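PDB 6DR3: penicillin-binding protein activator LpoA, which regulates peptidoglycan synthesis from the outer membrane, being essential for the function of penicillin-binding protein 1A, whose transpeptidase activity it stimulates in vitro. Local coordinates for residues I171-D177 with R202-G208. Residues are numbered along the deposited sequence; the frame is centred on the assembly and turned at random.
Sequences ILQGWLD and RYPNNPG
Arg-202 and Asp-177 form a salt bridge at one end of a helix-to-turn contact in the amino-terminal domain of LpoA, an all-helical array of TPR-like motifs. Helix 170-185 packs here against the turn that follows the next helix, 189-202. One carboxylate oxygen takes both bonds: Asp-177 OD2 lies 2.7 Å from Arg-202 NH2, near the guanidinium plane, while the bond from NE is weak. With both N-H groups on OD2 and the two planes 66° apart, this is not the flat paired arrangement of two oxygens with two nitrogens. The bend of the arginine at its third torsion brings its long chain round to the acid.

Tyr-203, the residue at which the chain leaves helical geometry, lays its ring over Gly-174. Glycine suits this place because the bare CA can sit 3.5 Å from the ring centroid, almost along the ring normal, a CH-pi contact that any CB would crowd. The ring also meets Trp-199 of helix 189-202; the indole NE1 of Trp-199 donates a hydrogen bond to Gly-174 O. At the phenol edge a water links Tyr-203 OH to Asp-177 OD1, so the two carboxylate oxygens serve different partners.

From Tyr-203 a type I turn runs to Asn-206, the N-cap of helix 207-210. With CG anti to the backbone N (chi1 -170°), the amide of Asn-206 reaches over one face of the Trp-175 indole, its plane 77° from the ring; the Trp-175 side chain also packs on Ile-130 of helix 123-132 and on Ile-145 and Leu-152 of helix 138-153. Pro-207, well suited to a first helical turn because it needs no N-H there, rests its CD on Ile-171 CG2. Gly-208 brings its CA, with no side chain to interfere, to 3.6 Å from Trp-175 CH2. Its N-H completes the cap, Gly-208 N lying 2.9 Å from Asn-206 OD1, the same oxygen that approaches Trp-175 CE2 to 3.3 Å.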
loop_
_atom_site.group_PDB
_atom_site.type_symbol
_atom_site.label_atom_id
_atom_site.label_comp_id
_atom_site.label_asym_id
_atom_site.label_seq_id
_atom_site.Cartn_x
_atom_site.Cartn_y
_atom_site.Cartn_z
ATOM N N ILE A 171 -2.504 -0.392 -17.146
ATOM C CA ILE A 171 -2.128 -1.461 -16.226
ATOM C C ILE A 171 -3.374 -2.195 -15.737
ATOM O O ILE A 171 -3.422 -3.430 -15.724
ATOM C CB ILE A 171 -1.293 -0.901 -15.059
ATOM C CG1 ILE A 171 0.096 -0.496 -15.570
ATOM C CG2 ILE A 171 -1.176 -1.932 -13.924
ATOM C CD1 ILE A 171 1.002 0.133 -14.521
ATOM N N LEU A 172 -4.401 -1.444 -15.334
ATOM C CA LEU A 172 -5.653 -2.073 -14.927
ATOM C C LEU A 172 -6.266 -2.857 -16.079
ATOM O O LEU A 172 -6.761 -3.973 -15.884
ATOM C CB LEU A 172 -6.630 -1.015 -14.413
ATOM C CG LEU A 172 -8.003 -1.520 -13.963
ATOM C CD1 LEU A 172 -7.876 -2.569 -12.868
ATOM C CD2 LEU A 172 -8.862 -0.356 -13.494
ATOM N N GLN A 173 -6.239 -2.294 -17.289
ATOM C CA GLN A 173 -6.736 -3.026 -18.447
ATOM C C GLN A 173 -5.984 -4.338 -18.625
ATOM O O GLN A 173 -6.589 -5.374 -18.918
ATOM C CB GLN A 173 -6.616 -2.169 -19.708
ATOM C CG GLN A 173 -7.246 -2.807 -20.941
ATOM C CD GLN A 173 -7.003 -2.016 -22.211
ATOM O OE1 GLN A 173 -6.096 -1.187 -22.281
ATOM N NE2 GLN A 173 -7.819 -2.271 -23.229
ATOM N N GLY A 174 -4.662 -4.311 -18.450
ATOM C CA GLY A 174 -3.889 -5.539 -18.543
ATOM C C GLY A 174 -4.272 -6.546 -17.477
ATOM O O GLY A 174 -4.356 -7.746 -17.745
ATOM N N TRP A 175 -4.506 -6.073 -16.249
ATOM C CA TRP A 175 -4.932 -6.971 -15.181
ATOM C C TRP A 175 -6.279 -7.603 -15.502
ATOM O O TRP A 175 -6.475 -8.804 -15.292
ATOM C CB TRP A 175 -5.006 -6.218 -13.854
ATOM C CG TRP A 175 -3.693 -6.093 -13.142
ATOM C CD1 TRP A 175 -3.029 -4.937 -12.842
ATOM C CD2 TRP A 175 -2.886 -7.161 -12.636
ATOM N NE1 TRP A 175 -1.861 -5.221 -12.179
ATOM C CE2 TRP A 175 -1.748 -6.580 -12.040
ATOM C CE3 TRP A 175 -3.013 -8.553 -12.628
ATOM C CZ2 TRP A 175 -0.745 -7.341 -11.443
ATOM C CZ3 TRP A 175 -2.016 -9.307 -12.035
ATOM C CH2 TRP A 175 -0.899 -8.701 -11.452
ATOM N N LEU A 176 -7.223 -6.805 -16.009
ATOM C CA LEU A 176 -8.531 -7.342 -16.360
ATOM C C LEU A 176 -8.441 -8.313 -17.528
ATOM O O LEU A 176 -9.254 -9.238 -17.624
ATOM C CB LEU A 176 -9.495 -6.201 -16.688
ATOM C CG LEU A 176 -9.813 -5.257 -15.523
ATOM C CD1 LEU A 176 -10.650 -4.086 -16.006
ATOM C CD2 LEU A 176 -10.524 -5.993 -14.396
ATOM N N ASP A 177 -7.466 -8.128 -18.420
ATOM C CA ASP A 177 -7.271 -9.092 -19.496
ATOM C C ASP A 177 -6.798 -10.433 -18.948
ATOM O O ASP A 177 -7.277 -11.488 -19.377
ATOM C CB ASP A 177 -6.274 -8.549 -20.517
ATOM C CG ASP A 177 -6.238 -9.376 -21.784
ATOM O OD1 ASP A 177 -7.083 -9.139 -22.672
ATOM O OD2 ASP A 177 -5.377 -10.273 -21.886
ATOM N N ARG A 202 1.465 -9.724 -24.316
ATOM C CA ARG A 202 0.485 -8.693 -24.640
ATOM C C ARG A 202 0.705 -7.436 -23.809
ATOM O O ARG A 202 0.622 -6.320 -24.334
ATOM C CB ARG A 202 -0.934 -9.214 -24.409
ATOM C CG ARG A 202 -1.552 -9.928 -25.588
ATOM C CD ARG A 202 -3.071 -9.887 -25.496
ATOM N NE ARG A 202 -3.587 -10.566 -24.314
ATOM C CZ ARG A 202 -3.657 -11.886 -24.172
ATOM N NH1 ARG A 202 -3.227 -12.692 -25.135
ATOM N NH2 ARG A 202 -4.152 -12.405 -23.057
ATOM N N TYR A 203 0.978 -7.600 -22.517
ATOM C CA TYR A 203 1.149 -6.486 -21.587
ATOM C C TYR A 203 2.490 -6.652 -20.883
ATOM O O TYR A 203 2.548 -6.886 -19.670
ATOM C CB TYR A 203 -0.005 -6.428 -20.589
ATOM C CG TYR A 203 -1.350 -6.144 -21.225
ATOM C CD1 TYR A 203 -1.751 -4.843 -21.499
ATOM C CD2 TYR A 203 -2.219 -7.178 -21.552
ATOM C CE1 TYR A 203 -2.977 -4.579 -22.081
ATOM C CE2 TYR A 203 -3.449 -6.922 -22.135
ATOM C CZ TYR A 203 -3.821 -5.621 -22.397
ATOM O OH TYR A 203 -5.042 -5.357 -22.974
ATOM N N PRO A 204 3.595 -6.536 -21.621
ATOM C CA PRO A 204 4.914 -6.757 -21.007
ATOM C C PRO A 204 5.267 -5.744 -19.931
ATOM O O PRO A 204 6.158 -6.018 -19.116
ATOM C CB PRO A 204 5.875 -6.668 -22.199
ATOM C CG PRO A 204 5.153 -5.829 -23.202
ATOM C CD PRO A 204 3.703 -6.176 -23.046
ATOM N N ASN A 205 4.608 -4.585 -19.901
ATOM C CA ASN A 205 4.873 -3.590 -18.871
ATOM C C ASN A 205 4.098 -3.845 -17.585
ATOM O O ASN A 205 4.420 -3.241 -16.557
ATOM C CB ASN A 205 4.536 -2.190 -19.391
ATOM C CG ASN A 205 4.960 -1.093 -18.429
ATOM O OD1 ASN A 205 5.976 -1.213 -17.743
ATOM N ND2 ASN A 205 4.177 -0.022 -18.368
ATOM N N ASN A 206 3.095 -4.714 -17.613
ATOM C CA ASN A 206 2.298 -4.962 -16.422
ATOM C C ASN A 206 3.178 -5.557 -15.329
ATOM O O ASN A 206 3.964 -6.479 -15.606
ATOM C CB ASN A 206 1.140 -5.906 -16.745
ATOM C CG ASN A 206 0.137 -6.005 -15.613
ATOM O OD1 ASN A 206 0.357 -6.716 -14.631
ATOM N ND2 ASN A 206 -0.977 -5.293 -15.748
ATOM N N PRO A 207 3.094 -5.071 -14.084
ATOM C CA PRO A 207 3.929 -5.649 -13.019
ATOM C C PRO A 207 3.774 -7.152 -12.881
ATOM O O PRO A 207 4.751 -7.843 -12.567
ATOM C CB PRO A 207 3.448 -4.912 -11.760
ATOM C CG PRO A 207 2.911 -3.623 -12.262
ATOM C CD PRO A 207 2.286 -3.939 -13.592
ATOM N N GLY A 208 2.570 -7.682 -13.106
ATOM C CA GLY A 208 2.355 -9.116 -13.033
ATOM C C GLY A 208 2.973 -9.891 -14.177
ATOM O O GLY A 208 3.154 -11.107 -14.059
HETATM O O HOH W 1 -7.229 -6.653 -23.505
#